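Long-range contacts in periplasmic binding protein (PDB 4RY8), which binds 5-methylthioribose in the cleft between its two domains and probably serves as the solute-binding component of a sugar transporter: residues Arg110-Glu115 with Glu273-Tyr278; Asn136-Tyr141 with Lys168-Ile173; Ile140-Gly145 with Val201-Asp206; Ala266-Gly271 with Val315-Leu320. All blocks are in the same frame, centred on the assembly; numbering follows the deposited sequence.

Contact 1 of 4, residues Arg110-Glu115 with Glu273-Tyr278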
loop_
_atom_site.group_PDB
_atom_site.type_symbol
_atom_site.label_atom_id
_atom_site.label_comp_id
_atom_site.label_asym_id
_atom_site.label_seq_id
_atom_site.Cartn_x
_atom_site.Cartn_y
_atom_site.Cartn_z
ATOM N N ARG C 110 -18.530 12.195 13.617
ATOM C CA ARG C 110 -18.060 12.759 14.891
ATOM C C ARG C 110 -16.904 11.981 15.538
ATOM O O ARG C 110 -16.216 12.515 16.416
ATOM C CB ARG C 110 -19.215 12.847 15.881
ATOM C CG ARG C 110 -20.258 13.896 15.528
ATOM C CD ARG C 110 -21.462 13.820 16.463
ATOM N NE ARG C 110 -22.200 12.583 16.268
ATOM C CZ ARG C 110 -23.331 12.257 16.889
ATOM N NH1 ARG C 110 -23.879 13.069 17.791
ATOM N NH2 ARG C 110 -23.904 11.094 16.609
ATOM N N VAL C 111 -16.691 10.744 15.081
ATOM C CA VAL C 111 -15.735 9.808 15.686
ATOM C C VAL C 111 -14.536 9.561 14.821
ATOM O O VAL C 111 -14.600 8.775 13.882
ATOM C CB VAL C 111 -16.401 8.438 15.874
ATOM C CG1 VAL C 111 -15.452 7.447 16.531
ATOM C CG2 VAL C 111 -17.684 8.623 16.668
ATOM N N PRO C 112 -13.410 10.184 15.163
ATOM C CA PRO C 112 -12.208 9.834 14.489
ATOM C C PRO C 112 -11.839 8.397 14.721
ATOM O O PRO C 112 -12.072 7.849 15.823
ATOM C CB PRO C 112 -11.145 10.771 15.095
ATOM C CG PRO C 112 -11.882 11.748 15.912
ATOM C CD PRO C 112 -13.209 11.179 16.223
ATOM N N GLU C 113 -11.278 7.797 13.677
ATOM C CA GLU C 113 -10.780 6.463 13.701
ATOM C C GLU C 113 -9.245 6.444 13.544
ATOM O O GLU C 113 -8.697 6.833 12.508
ATOM C CB GLU C 113 -11.417 5.648 12.592
ATOM C CG GLU C 113 -12.911 5.495 12.684
ATOM C CD GLU C 113 -13.469 4.779 11.465
ATOM O OE1 GLU C 113 -12.727 3.975 10.832
ATOM O OE2 GLU C 113 -14.660 4.994 11.123
ATOM N N ILE C 114 -8.574 5.978 14.595
ATOM C CA ILE C 114 -7.123 5.706 14.588
ATOM C C ILE C 114 -6.865 4.282 14.096
ATOM O O ILE C 114 -7.495 3.326 14.554
ATOM C CB ILE C 114 -6.498 5.918 15.993
ATOM C CG1 ILE C 114 -6.782 7.345 16.482
ATOM C CG2 ILE C 114 -5.001 5.676 15.939
ATOM C CD1 ILE C 114 -6.434 7.636 17.933
ATOM N N GLU C 115 -5.974 4.126 13.131
ATOM C CA GLU C 115 -5.442 2.811 12.840
ATOM C C GLU C 115 -4.049 2.895 12.314
ATOM O O GLU C 115 -3.541 4.000 12.062
ATOM C CB GLU C 115 -6.307 2.102 11.797
ATOM C CG GLU C 115 -6.522 2.916 10.537
ATOM C CD GLU C 115 -6.910 2.027 9.379
ATOM O OE1 GLU C 115 -8.128 1.930 9.071
ATOM O OE2 GLU C 115 -5.994 1.412 8.809
ATOM N N GLU C 273 -11.640 20.666 19.715
ATOM C CA GLU C 273 -10.973 20.557 18.430
ATOM C C GLU C 273 -11.675 19.559 17.494
ATOM O O GLU C 273 -12.120 18.494 17.923
ATOM C CB GLU C 273 -9.522 20.119 18.618
ATOM C CG GLU C 273 -8.661 21.099 19.369
ATOM C CD GLU C 273 -8.282 22.337 18.555
ATOM O OE1 GLU C 273 -8.377 22.335 17.307
ATOM O OE2 GLU C 273 -7.877 23.326 19.182
ATOM N N LYS C 274 -11.771 19.933 16.220
ATOM C CA LYS C 274 -12.251 19.046 15.169
ATOM C C LYS C 274 -11.033 18.304 14.628
ATOM O O LYS C 274 -10.038 18.926 14.245
ATOM C CB LYS C 274 -12.958 19.834 14.051
ATOM N N LEU C 275 -11.125 16.980 14.634
ATOM C CA LEU C 275 -10.048 16.113 14.210
ATOM C C LEU C 275 -10.344 15.528 12.855
ATOM O O LEU C 275 -11.513 15.384 12.475
ATOM C CB LEU C 275 -9.821 14.981 15.229
ATOM C CG LEU C 275 -8.624 15.123 16.218
ATOM C CD1 LEU C 275 -8.381 16.564 16.649
ATOM C CD2 LEU C 275 -8.772 14.215 17.439
ATOM N N PRO C 276 -9.288 15.155 12.130
ATOM C CA PRO C 276 -9.526 14.379 10.932
ATOM C C PRO C 276 -10.350 13.099 11.247
ATOM O O PRO C 276 -10.315 12.579 12.363
ATOM C CB PRO C 276 -8.110 14.028 10.454
ATOM C CG PRO C 276 -7.214 15.106 11.036
ATOM C CD PRO C 276 -7.872 15.568 12.293
ATOM N N LYS C 277 -11.132 12.643 10.292
ATOM C CA LYS C 277 -11.899 11.426 10.462
ATOM C C LYS C 277 -10.982 10.211 10.552
ATOM O O LYS C 277 -11.278 9.265 11.287
ATOM C CB LYS C 277 -12.891 11.296 9.317
ATOM C CG LYS C 277 -13.716 10.005 9.261
ATOM C CD LYS C 277 -14.480 9.643 10.507
ATOM C CE LYS C 277 -14.778 8.139 10.463
ATOM N NZ LYS C 277 -15.711 7.675 11.516
ATOM N N TYR C 278 -9.875 10.208 9.795
ATOM C CA TYR C 278 -8.943 9.079 9.783
ATOM C C TYR C 278 -7.563 9.532 10.251
ATOM O O TYR C 278 -7.036 10.477 9.723
ATOM C CB TYR C 278 -8.888 8.423 8.414
ATOM C CG TYR C 278 -10.275 7.882 8.014
ATOM C CD1 TYR C 278 -10.809 6.757 8.614
ATOM C CD2 TYR C 278 -11.022 8.515 7.069
ATOM C CE1 TYR C 278 -12.101 6.297 8.279
ATOM C CE2 TYR C 278 -12.281 8.063 6.711
ATOM C CZ TYR C 278 -12.817 6.964 7.335
ATOM O OH TYR C 278 -14.085 6.532 6.961
HETATM O O HOH W 1 -14.741 4.422 8.466
#
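The outer edge of the parallel sheet in one of the two periplasmic-binding-protein domains is closed here, where strand 113-115 takes on its last neighbour, strand 278-280. Glu113 and Tyr278 form a parallel bridge, and the N-H of Glu113 points almost straight (173°) at Lys277 O, 2.8 Å away. The tight part is the ammonium group. Lys277 starts away from the partner segment, but with CG anti to its backbone N and a bend at chi2 (54°) the chain doubles back, so that NZ donates to Val111 O at 2.8 Å and forms a salt bridge with Glu113 OE2 at 2.9 Å, met from above the carboxylate plane. Val106 O and Asp108 O also accept from NZ. An alanine at Glu113 removes the carboxylate that pairs with NZ and binds Val106 N, and would probably destabilise the buried ammonium and loosen the loop at Val106. Looser is the Leu275 side chain, which meets Pro112 CG through CB at 3.9 Å, and beside it the Pro276 ring is exposed. Glu113 OE1 faces the second subunit, pairing with Arg163 of that chain, while a water joins Glu113 OE2 to Tyr278 OH, 2.7 Å from each.

Contact 2 of 4, residues Asn136-Tyr141 with Lys168-Ile173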
loop_
_atom_site.group_PDB
_atom_site.type_symbol
_atom_site.label_atom_id
_atom_site.label_comp_id
_atom_site.label_asym_id
_atom_site.label_seq_id
_atom_site.Cartn_x
_atom_site.Cartn_y
_atom_site.Cartn_z
ATOM N N ASN C 136 6.408 -18.077 -5.789
ATOM C CA ASN C 136 6.085 -19.483 -5.470
ATOM C C ASN C 136 6.373 -19.862 -3.997
ATOM O O ASN C 136 7.537 -19.871 -3.552
ATOM C CB ASN C 136 6.878 -20.427 -6.378
ATOM C CG ASN C 136 6.483 -20.300 -7.830
ATOM O OD1 ASN C 136 5.362 -20.642 -8.228
ATOM N ND2 ASN C 136 7.384 -19.774 -8.625
ATOM N N ALA C 137 5.316 -20.191 -3.260
ATOM C CA ALA C 137 5.408 -20.562 -1.857
ATOM C C ALA C 137 4.165 -21.320 -1.425
ATOM O O ALA C 137 3.082 -21.016 -1.900
ATOM C CB ALA C 137 5.516 -19.346 -0.965
ATOM N N ASN C 138 4.348 -22.202 -0.434
ATOM C CA ASN C 138 3.259 -22.901 0.268
ATOM C C ASN C 138 3.062 -22.331 1.699
ATOM O O ASN C 138 3.774 -22.676 2.642
ATOM C CB ASN C 138 3.578 -24.402 0.338
ATOM C CG ASN C 138 3.683 -25.057 -1.036
ATOM O OD1 ASN C 138 4.528 -25.926 -1.261
ATOM N ND2 ASN C 138 2.824 -24.657 -1.938
ATOM N N VAL C 139 2.064 -21.479 1.848
ATOM C CA VAL C 139 1.951 -20.628 3.007
ATOM C C VAL C 139 0.964 -21.160 3.999
ATOM O O VAL C 139 -0.215 -21.465 3.617
ATOM C CB VAL C 139 1.485 -19.206 2.574
ATOM C CG1 VAL C 139 1.386 -18.280 3.782
ATOM C CG2 VAL C 139 2.438 -18.650 1.532
ATOM N N ILE C 140 1.427 -21.232 5.251
ATOM C CA ILE C 140 0.566 -21.340 6.462
ATOM C C ILE C 140 0.171 -19.950 6.926
ATOM O O ILE C 140 0.993 -19.154 7.344
ATOM C CB ILE C 140 1.211 -22.148 7.597
ATOM C CG1 ILE C 140 1.455 -23.601 7.081
ATOM C CG2 ILE C 140 0.329 -22.116 8.867
ATOM C CD1 ILE C 140 2.362 -24.463 7.911
ATOM N N TYR C 141 -1.112 -19.644 6.815
ATOM C CA TYR C 141 -1.642 -18.306 7.115
ATOM C C TYR C 141 -2.191 -18.314 8.530
ATOM O O TYR C 141 -3.098 -19.098 8.859
ATOM C CB TYR C 141 -2.780 -18.026 6.160
ATOM C CG TYR C 141 -3.504 -16.696 6.275
ATOM C CD1 TYR C 141 -2.825 -15.493 6.458
ATOM C CD2 TYR C 141 -4.854 -16.626 6.030
ATOM C CE1 TYR C 141 -3.506 -14.309 6.509
ATOM C CE2 TYR C 141 -5.531 -15.440 6.078
ATOM C CZ TYR C 141 -4.843 -14.277 6.286
ATOM O OH TYR C 141 -5.520 -13.108 6.270
ATOM N N LYS C 168 0.566 -19.888 -2.495
ATOM C CA LYS C 168 -0.623 -20.721 -2.226
ATOM C C LYS C 168 -0.907 -20.741 -0.727
ATOM O O LYS C 168 0.005 -20.863 0.063
ATOM C CB LYS C 168 -0.423 -22.180 -2.657
ATOM C CG LYS C 168 -0.050 -22.412 -4.106
ATOM C CD LYS C 168 -1.247 -22.272 -5.015
ATOM C CE LYS C 168 -0.843 -22.438 -6.477
ATOM N NZ LYS C 168 -0.482 -23.839 -6.820
ATOM N N GLU C 169 -2.180 -20.651 -0.338
ATOM C CA GLU C 169 -2.532 -20.829 1.051
ATOM C C GLU C 169 -2.739 -22.322 1.211
ATOM O O GLU C 169 -3.584 -22.882 0.559
ATOM C CB GLU C 169 -3.812 -20.062 1.406
ATOM C CG GLU C 169 -4.215 -20.199 2.874
ATOM C CD GLU C 169 -5.366 -19.299 3.294
ATOM O OE1 GLU C 169 -5.432 -18.088 2.950
ATOM O OE2 GLU C 169 -6.207 -19.809 4.036
ATOM N N VAL C 170 -1.941 -22.976 2.035
ATOM C CA VAL C 170 -2.123 -24.408 2.272
ATOM C C VAL C 170 -2.773 -24.713 3.630
ATOM O O VAL C 170 -3.224 -25.838 3.850
ATOM C CB VAL C 170 -0.804 -25.192 2.148
ATOM C CG1 VAL C 170 -0.155 -24.948 0.793
ATOM C CG2 VAL C 170 0.140 -24.843 3.285
ATOM N N ALA C 171 -2.799 -23.735 4.530
ATOM C CA ALA C 171 -3.569 -23.786 5.783
ATOM C C ALA C 171 -3.812 -22.392 6.326
ATOM O O ALA C 171 -2.952 -21.479 6.154
ATOM C CB ALA C 171 -2.892 -24.637 6.844
ATOM N N LYS C 172 -4.995 -22.225 6.932
ATOM C CA LYS C 172 -5.357 -21.083 7.801
ATOM C C LYS C 172 -5.529 -21.506 9.268
ATOM O O LYS C 172 -6.393 -22.320 9.596
ATOM C CB LYS C 172 -6.696 -20.460 7.358
ATOM C CG LYS C 172 -6.993 -19.113 8.011
ATOM C CD LYS C 172 -8.269 -18.464 7.470
ATOM C CE LYS C 172 -8.673 -17.364 8.386
ATOM N NZ LYS C 172 -9.517 -16.369 7.733
ATOM N N ILE C 173 -4.758 -20.930 10.176
ATOM C CA ILE C 173 -4.896 -21.317 11.582
ATOM C C ILE C 173 -4.932 -20.091 12.436
ATOM O O ILE C 173 -4.584 -18.961 11.986
ATOM C CB ILE C 173 -3.764 -22.278 12.032
ATOM C CG1 ILE C 173 -2.414 -21.602 11.947
ATOM C CG2 ILE C 173 -3.773 -23.568 11.217
ATOM C CD1 ILE C 173 -1.278 -22.523 12.331
#
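Strands 137-141 and 168-173 run parallel with their axes 39° apart, joined by five backbone hydrogen bonds, and their register slips by one residue between Val139 and Ile140. Val139 O makes the step visible: it takes the N-H of Val170 at 2.8 Å from above its carbonyl plane, and the next bond, from Tyr141 N, goes to Ala171 O at 2.7 Å. This beta bulge, with psi of Val170 at -15°, turns the Val170 side chain toward the other strand, where CG1 rests on Asn138 CB at 3.8 Å. The two strands are the ends of a right-handed beta-alpha-beta crossover through helix 148-163, and strand 167-173 is the outermost of its sheet. On the face of Ile140 and Ala171, Ile140 CG2 meets Ile173 CD1 at 3.8 Å, the two side chains crossing obliquely. The other face carries Tyr141, whose CG is anti to the backbone N. Lys172 runs alongside the ring, its CG 3.8 Å from Tyr141 CD2, while Glu169 slants across with its carboxylate turned 47° from the ring. Glu169 OE1 is taken up by Trp157 and Lys161, and Tyr141 OH by Asp154, all on the crossover helix.

Contact 3 of 4, residues Ile140-Gly145 with Val201-Asp206; sequences IYVNVG and VLAMWD. With SR1 (5-S-methyl-5-thio-alpha-D-ribofuranose), chain G.
Trp205 and Met204 bring this contact to the bound 5-methylthioribose. The indole of Trp205 lies with one face against the sugar: the ligand's C5 sits 3.6 Å above the ring plane, displaced toward the rim, and Trp205 CD1 is 3.3 Å from O3 of the ligand. CG of Trp205 is anti to its backbone N (chi1 172°), and the ring meets Phe208 edge-to-face. Met204 O accepts a hydrogen bond from Arg153 NH1, which also binds the sugar.

One shell further out, Met204 is packed against the end of the neighbouring strand. Its CB lies 3.7 Å from Asn143 CG, and its CG touches Tyr141 CE1 at 3.9 Å, the side chains crossing obliquely. Asn143 ND2 donates nearly in plane to Tyr141 OH at 3.0 Å, a hydroxyl also bonded to Asp154 OD1, and reaches Leu150 O on helix 148-163 as well. Asn143 CB rests over one face of the tyrosine ring, near its rim.

Behind these residues run the paired parallel strands 140-142 and 201-203, which lead into Asn143 and Met204-Trp205. Leu202 N to Ile140 O is the first of three backbone bonds; Val142 gives the other two, its N donating to Leu202 O at 2.7 Å and its O receiving Met204 N at 3.0 Å. Ligand-binding loops at the C-terminal ends of parallel strands are characteristic of this fold. Asp103, Asp231, Arg153, Gln116 and His79 hydrogen-bond to the ligand, whereas Trp205 CE3 and CZ3 lie near its methyl carbon CS; together, polar partners and indole face would suit a ribose with an apolar methylthio end.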
loop_
_atom_site.group_PDB
_atom_site.type_symbol
_atom_site.label_atom_id
_atom_site.label_comp_id
_atom_site.label_asym_id
_atom_site.label_seq_id
_atom_site.Cartn_x
_atom_site.Cartn_y
_atom_site.Cartn_z
ATOM N N ILE C 140 1.427 -21.232 5.251
ATOM C CA ILE C 140 0.566 -21.340 6.462
ATOM C C ILE C 140 0.171 -19.950 6.926
ATOM O O ILE C 140 0.993 -19.154 7.344
ATOM C CB ILE C 140 1.211 -22.148 7.597
ATOM C CG1 ILE C 140 1.455 -23.601 7.081
ATOM C CG2 ILE C 140 0.329 -22.116 8.867
ATOM C CD1 ILE C 140 2.362 -24.463 7.911
ATOM N N TYR C 141 -1.112 -19.644 6.815
ATOM C CA TYR C 141 -1.642 -18.306 7.115
ATOM C C TYR C 141 -2.191 -18.314 8.530
ATOM O O TYR C 141 -3.098 -19.098 8.859
ATOM C CB TYR C 141 -2.780 -18.026 6.160
ATOM C CG TYR C 141 -3.504 -16.696 6.275
ATOM C CD1 TYR C 141 -2.825 -15.493 6.458
ATOM C CD2 TYR C 141 -4.854 -16.626 6.030
ATOM C CE1 TYR C 141 -3.506 -14.309 6.509
ATOM C CE2 TYR C 141 -5.531 -15.440 6.078
ATOM C CZ TYR C 141 -4.843 -14.277 6.286
ATOM O OH TYR C 141 -5.520 -13.108 6.270
ATOM N N VAL C 142 -1.705 -17.405 9.362
ATOM C CA VAL C 142 -2.183 -17.349 10.746
ATOM C C VAL C 142 -2.926 -16.040 10.980
ATOM O O VAL C 142 -2.335 -14.926 11.032
ATOM C CB VAL C 142 -1.087 -17.514 11.759
ATOM C CG1 VAL C 142 -1.699 -17.876 13.101
ATOM C CG2 VAL C 142 -0.041 -18.530 11.309
ATOM N N ASN C 143 -4.245 -16.177 11.047
ATOM C CA ASN C 143 -5.123 -15.043 11.216
ATOM C C ASN C 143 -6.498 -15.569 11.475
ATOM O O ASN C 143 -6.751 -16.761 11.255
ATOM C CB ASN C 143 -5.128 -14.176 9.946
ATOM C CG ASN C 143 -5.688 -12.783 10.174
ATOM O OD1 ASN C 143 -5.777 -12.290 11.310
ATOM N ND2 ASN C 143 -6.044 -12.131 9.097
ATOM N N VAL C 144 -7.361 -14.682 11.979
ATOM C CA VAL C 144 -8.747 -15.020 12.345
ATOM C C VAL C 144 -9.663 -13.847 12.034
ATOM O O VAL C 144 -9.236 -12.693 12.090
ATOM C CB VAL C 144 -8.848 -15.328 13.859
ATOM C CG1 VAL C 144 -7.642 -16.089 14.333
ATOM C CG2 VAL C 144 -8.956 -14.074 14.709
ATOM N N GLY C 145 -10.922 -14.137 11.709
ATOM C CA GLY C 145 -11.907 -13.104 11.437
ATOM C C GLY C 145 -12.477 -12.468 12.688
ATOM O O GLY C 145 -12.162 -12.878 13.805
ATOM N N VAL C 201 5.351 -18.872 6.613
ATOM C CA VAL C 201 4.276 -18.460 7.515
ATOM C C VAL C 201 4.018 -16.961 7.387
ATOM O O VAL C 201 4.923 -16.140 7.407
ATOM C CB VAL C 201 4.610 -18.777 8.989
ATOM C CG1 VAL C 201 3.487 -18.290 9.923
ATOM C CG2 VAL C 201 4.916 -20.246 9.146
ATOM N N LEU C 202 2.746 -16.622 7.294
ATOM C CA LEU C 202 2.297 -15.258 7.298
ATOM C C LEU C 202 1.309 -15.120 8.453
ATOM O O LEU C 202 0.205 -15.684 8.462
ATOM C CB LEU C 202 1.664 -14.913 5.960
ATOM C CG LEU C 202 1.057 -13.534 5.839
ATOM C CD1 LEU C 202 2.164 -12.484 5.871
ATOM C CD2 LEU C 202 0.227 -13.451 4.550
ATOM N N ALA C 203 1.705 -14.353 9.432
ATOM C CA ALA C 203 1.010 -14.234 10.713
ATOM C C ALA C 203 0.691 -12.787 10.954
ATOM O O ALA C 203 1.583 -11.938 11.082
ATOM C CB ALA C 203 1.869 -14.765 11.834
ATOM N N MET C 204 -0.589 -12.497 11.061
ATOM C CA MET C 204 -1.079 -11.110 11.028
ATOM C C MET C 204 -1.157 -10.400 12.425
ATOM O O MET C 204 -1.720 -9.346 12.537
ATOM C CB MET C 204 -2.420 -11.107 10.263
ATOM C CG MET C 204 -2.319 -11.351 8.725
ATOM S SD MET C 204 -1.039 -10.284 7.906
ATOM C CE MET C 204 -1.552 -10.448 6.203
ATOM N N TRP C 205 -0.597 -10.999 13.469
ATOM C CA TRP C 205 -0.402 -10.330 14.794
ATOM C C TRP C 205 0.886 -10.893 15.399
ATOM O O TRP C 205 1.113 -12.079 15.225
ATOM C CB TRP C 205 -1.659 -10.629 15.664
ATOM C CG TRP C 205 -1.614 -10.214 17.106
ATOM C CD1 TRP C 205 -0.890 -9.197 17.669
ATOM C CD2 TRP C 205 -2.366 -10.782 18.149
ATOM N NE1 TRP C 205 -1.135 -9.119 19.006
ATOM C CE2 TRP C 205 -2.045 -10.088 19.333
ATOM C CE3 TRP C 205 -3.282 -11.833 18.207
ATOM C CZ2 TRP C 205 -2.605 -10.420 20.563
ATOM C CZ3 TRP C 205 -3.825 -12.161 19.412
ATOM C CH2 TRP C 205 -3.517 -11.462 20.569
ATOM N N ASP C 206 1.771 -10.104 16.070
ATOM C CA ASP C 206 2.990 -10.694 16.571
ATOM C C ASP C 206 2.804 -11.844 17.567
ATOM O O ASP C 206 3.672 -12.699 17.666
ATOM C CB ASP C 206 4.066 -9.652 17.094
ATOM C CG ASP C 206 3.586 -8.808 18.284
ATOM O OD1 ASP C 206 2.422 -8.901 18.714
ATOM O OD2 ASP C 206 4.423 -8.021 18.838
HETATM C CS SR1 G . -6.445 -9.307 18.039
HETATM S S SR1 G . -6.256 -7.893 16.977
HETATM C C5 SR1 G . -4.453 -7.838 17.124
HETATM C C4 SR1 G . -3.866 -6.685 16.312
HETATM O O4 SR1 G . -4.463 -5.525 16.792
HETATM C C1 SR1 G . -3.508 -4.453 16.921
HETATM O O1 SR1 G . -3.888 -3.454 16.038
HETATM C C2 SR1 G . -2.119 -4.967 16.574
HETATM O O2 SR1 G . -1.488 -4.434 15.379
HETATM C C3 SR1 G . -2.366 -6.459 16.462
HETATM O O3 SR1 G . -1.661 -7.001 15.353
#

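Contact 4 of 4, residues Ala266-Gly271 with Val315-Leu320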
loop_
_atom_site.group_PDB
_atom_site.type_symbol
_atom_site.label_atom_id
_atom_site.label_comp_id
_atom_site.label_asym_id
_atom_site.label_seq_id
_atom_site.Cartn_x
_atom_site.Cartn_y
_atom_site.Cartn_z
ATOM N N ALA C 266 -8.296 12.006 22.154
ATOM C CA ALA C 266 -9.372 12.107 23.099
ATOM C C ALA C 266 -9.332 13.471 23.755
ATOM O O ALA C 266 -10.335 14.160 23.831
ATOM C CB ALA C 266 -9.246 11.028 24.139
ATOM N N ALA C 267 -8.152 13.876 24.208
ATOM C CA ALA C 267 -8.023 15.137 24.930
ATOM C C ALA C 267 -8.291 16.325 24.007
ATOM O O ALA C 267 -8.875 17.316 24.426
ATOM C CB ALA C 267 -6.641 15.248 25.567
ATOM N N ALA C 268 -7.882 16.209 22.744
ATOM C CA ALA C 268 -8.176 17.230 21.742
ATOM C C ALA C 268 -9.682 17.427 21.564
ATOM O O ALA C 268 -10.172 18.562 21.540
ATOM C CB ALA C 268 -7.511 16.883 20.412
ATOM N N LEU C 269 -10.429 16.333 21.440
ATOM C CA LEU C 269 -11.891 16.452 21.279
ATOM C C LEU C 269 -12.519 17.157 22.461
ATOM O O LEU C 269 -13.350 18.024 22.278
ATOM C CB LEU C 269 -12.549 15.084 21.108
ATOM C CG LEU C 269 -12.172 14.344 19.840
ATOM C CD1 LEU C 269 -12.563 12.878 19.964
ATOM C CD2 LEU C 269 -12.780 15.012 18.606
ATOM N N VAL C 270 -12.108 16.797 23.674
ATOM C CA VAL C 270 -12.657 17.424 24.886
ATOM C C VAL C 270 -12.390 18.943 24.861
ATOM O O VAL C 270 -13.256 19.723 25.220
ATOM C CB VAL C 270 -12.107 16.767 26.181
ATOM C CG1 VAL C 270 -12.458 17.603 27.406
ATOM C CG2 VAL C 270 -12.656 15.343 26.332
ATOM N N GLY C 271 -11.208 19.337 24.396
ATOM C CA GLY C 271 -10.885 20.741 24.127
ATOM C C GLY C 271 -11.648 21.448 22.997
ATOM O O GLY C 271 -11.410 22.624 22.743
ATOM N N VAL C 315 -1.966 15.393 15.672
ATOM C CA VAL C 315 -2.838 15.939 16.714
ATOM C C VAL C 315 -2.087 16.620 17.853
ATOM O O VAL C 315 -2.129 16.170 19.002
ATOM C CB VAL C 315 -3.798 14.876 17.292
ATOM C CG1 VAL C 315 -4.821 15.533 18.201
ATOM C CG2 VAL C 315 -4.514 14.160 16.156
ATOM N N TRP C 316 -1.426 17.725 17.524
ATOM C CA TRP C 316 -0.733 18.534 18.507
ATOM C C TRP C 316 -1.194 19.998 18.415
ATOM O O TRP C 316 -0.373 20.892 18.148
ATOM C CB TRP C 316 0.782 18.457 18.264
ATOM C CG TRP C 316 1.448 17.160 18.680
ATOM C CD1 TRP C 316 1.838 16.141 17.867
ATOM C CD2 TRP C 316 1.826 16.784 20.001
ATOM N NE1 TRP C 316 2.412 15.135 18.603
ATOM C CE2 TRP C 316 2.420 15.509 19.919
ATOM C CE3 TRP C 316 1.709 17.396 21.253
ATOM C CZ2 TRP C 316 2.903 14.837 21.033
ATOM C CZ3 TRP C 316 2.193 16.731 22.362
ATOM C CH2 TRP C 316 2.782 15.460 22.245
ATOM N N PRO C 317 -2.496 20.265 18.651
ATOM C CA PRO C 317 -2.936 21.664 18.616
ATOM C C PRO C 317 -2.081 22.528 19.535
ATOM O O PRO C 317 -1.469 22.019 20.481
ATOM C CB PRO C 317 -4.397 21.615 19.108
ATOM C CG PRO C 317 -4.694 20.187 19.435
ATOM C CD PRO C 317 -3.621 19.328 18.830
ATOM N N GLU C 318 -2.029 23.823 19.270
ATOM C CA GLU C 318 -1.083 24.668 19.981
ATOM C C GLU C 318 -1.253 24.570 21.482
ATOM O O GLU C 318 -0.273 24.413 22.223
ATOM C CB GLU C 318 -1.231 26.131 19.551
ATOM C CG GLU C 318 -0.849 26.397 18.109
ATOM C CD GLU C 318 0.527 25.869 17.765
ATOM O OE1 GLU C 318 0.711 25.454 16.605
ATOM O OE2 GLU C 318 1.413 25.862 18.653
ATOM N N TRP C 319 -2.501 24.687 21.928
ATOM C CA TRP C 319 -2.806 24.666 23.358
ATOM C C TRP C 319 -2.399 23.364 24.054
ATOM O O TRP C 319 -1.980 23.366 25.202
ATOM C CB TRP C 319 -4.294 24.979 23.587
ATOM C CG TRP C 319 -5.260 23.979 23.009
ATOM C CD1 TRP C 319 -5.898 24.049 21.796
ATOM C CD2 TRP C 319 -5.719 22.778 23.636
ATOM N NE1 TRP C 319 -6.705 22.950 21.629
ATOM C CE2 TRP C 319 -6.616 22.155 22.741
ATOM C CE3 TRP C 319 -5.452 22.160 24.857
ATOM C CZ2 TRP C 319 -7.267 20.965 23.043
ATOM C CZ3 TRP C 319 -6.091 20.944 25.139
ATOM C CH2 TRP C 319 -6.983 20.370 24.224
ATOM N N LEU C 320 -2.512 22.252 23.354
ATOM C CA LEU C 320 -2.183 20.973 23.943
ATOM C C LEU C 320 -0.688 20.770 24.128
ATOM O O LEU C 320 -0.267 20.222 25.148
ATOM C CB LEU C 320 -2.750 19.829 23.095
ATOM C CG LEU C 320 -2.739 18.448 23.756
ATOM C CD1 LEU C 320 -4.026 17.709 23.415
ATOM C CD2 LEU C 320 -1.526 17.622 23.334
#
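The C-terminal tail packs here on the last turn of helix 255-270, on the flank of one domain of the periplasmic-binding-protein fold, with no hydrogen bond between the two segments. Small residues on the helix make the hollow. Ala267, Ala268 and Gly271 present a low surface, and Val315, Pro317, Trp319 and Leu320 of the tail press onto it.

Trp319 is the largest bump. Its CG occupies the crowded position between backbone N and carbonyl carbon (chi1 63°), and the six-membered end of the indole comes down where the helix stops. CZ2 of Trp319 lies 3.8 Å from Gly271 CA, so close that the ring takes up the place where a beta carbon on Gly271 would project. The ring arrives edge-on at Ala267 O, which lies near its plane, 3.6 Å from Trp319 CH2. A leucine in place of Trp319 removes the ring's contact with Gly271 CA and the indole N-H that binds Glu273 OE2, and would probably loosen the tail from the helix end.

The alanines receive the other bumps. Leu320, with CG anti to its backbone N, reaches Ala267 CB with CD1 at 4.2 Å, and Leu44 of helix 28-44 touches both of these residues. Pro317, the N-cap of helix 318-326, makes a looser approach to Ala268. The closest apolar fit is made before that helix begins, where Val315 sets its CG1 3.7 Å from Ala268 CB.

In the fold
Contacts 2 and 3 belong to one sheet and share Ile140 and Tyr141 of strand 137-142, their centres about 10 Å apart; Ile173 O of contact 2 probably accepts a hydrogen bond from Asn143 N of contact 3 at 3.0 Å. Contacts 1 and 4 lie across the chain's centre from them and also touch, Glu273 OE2 standing 2.7 Å from Trp319 NE1, while Leu275 packs on Ala268. Contact 3 alone holds pocket residues; the side chains of Glu113 in contact 1 and Tyr141 in contact 2 are each about 12 Å from the sugar. The centres of contacts 1 and 3 are about 28 Å apart, one on each side of the binding cleft.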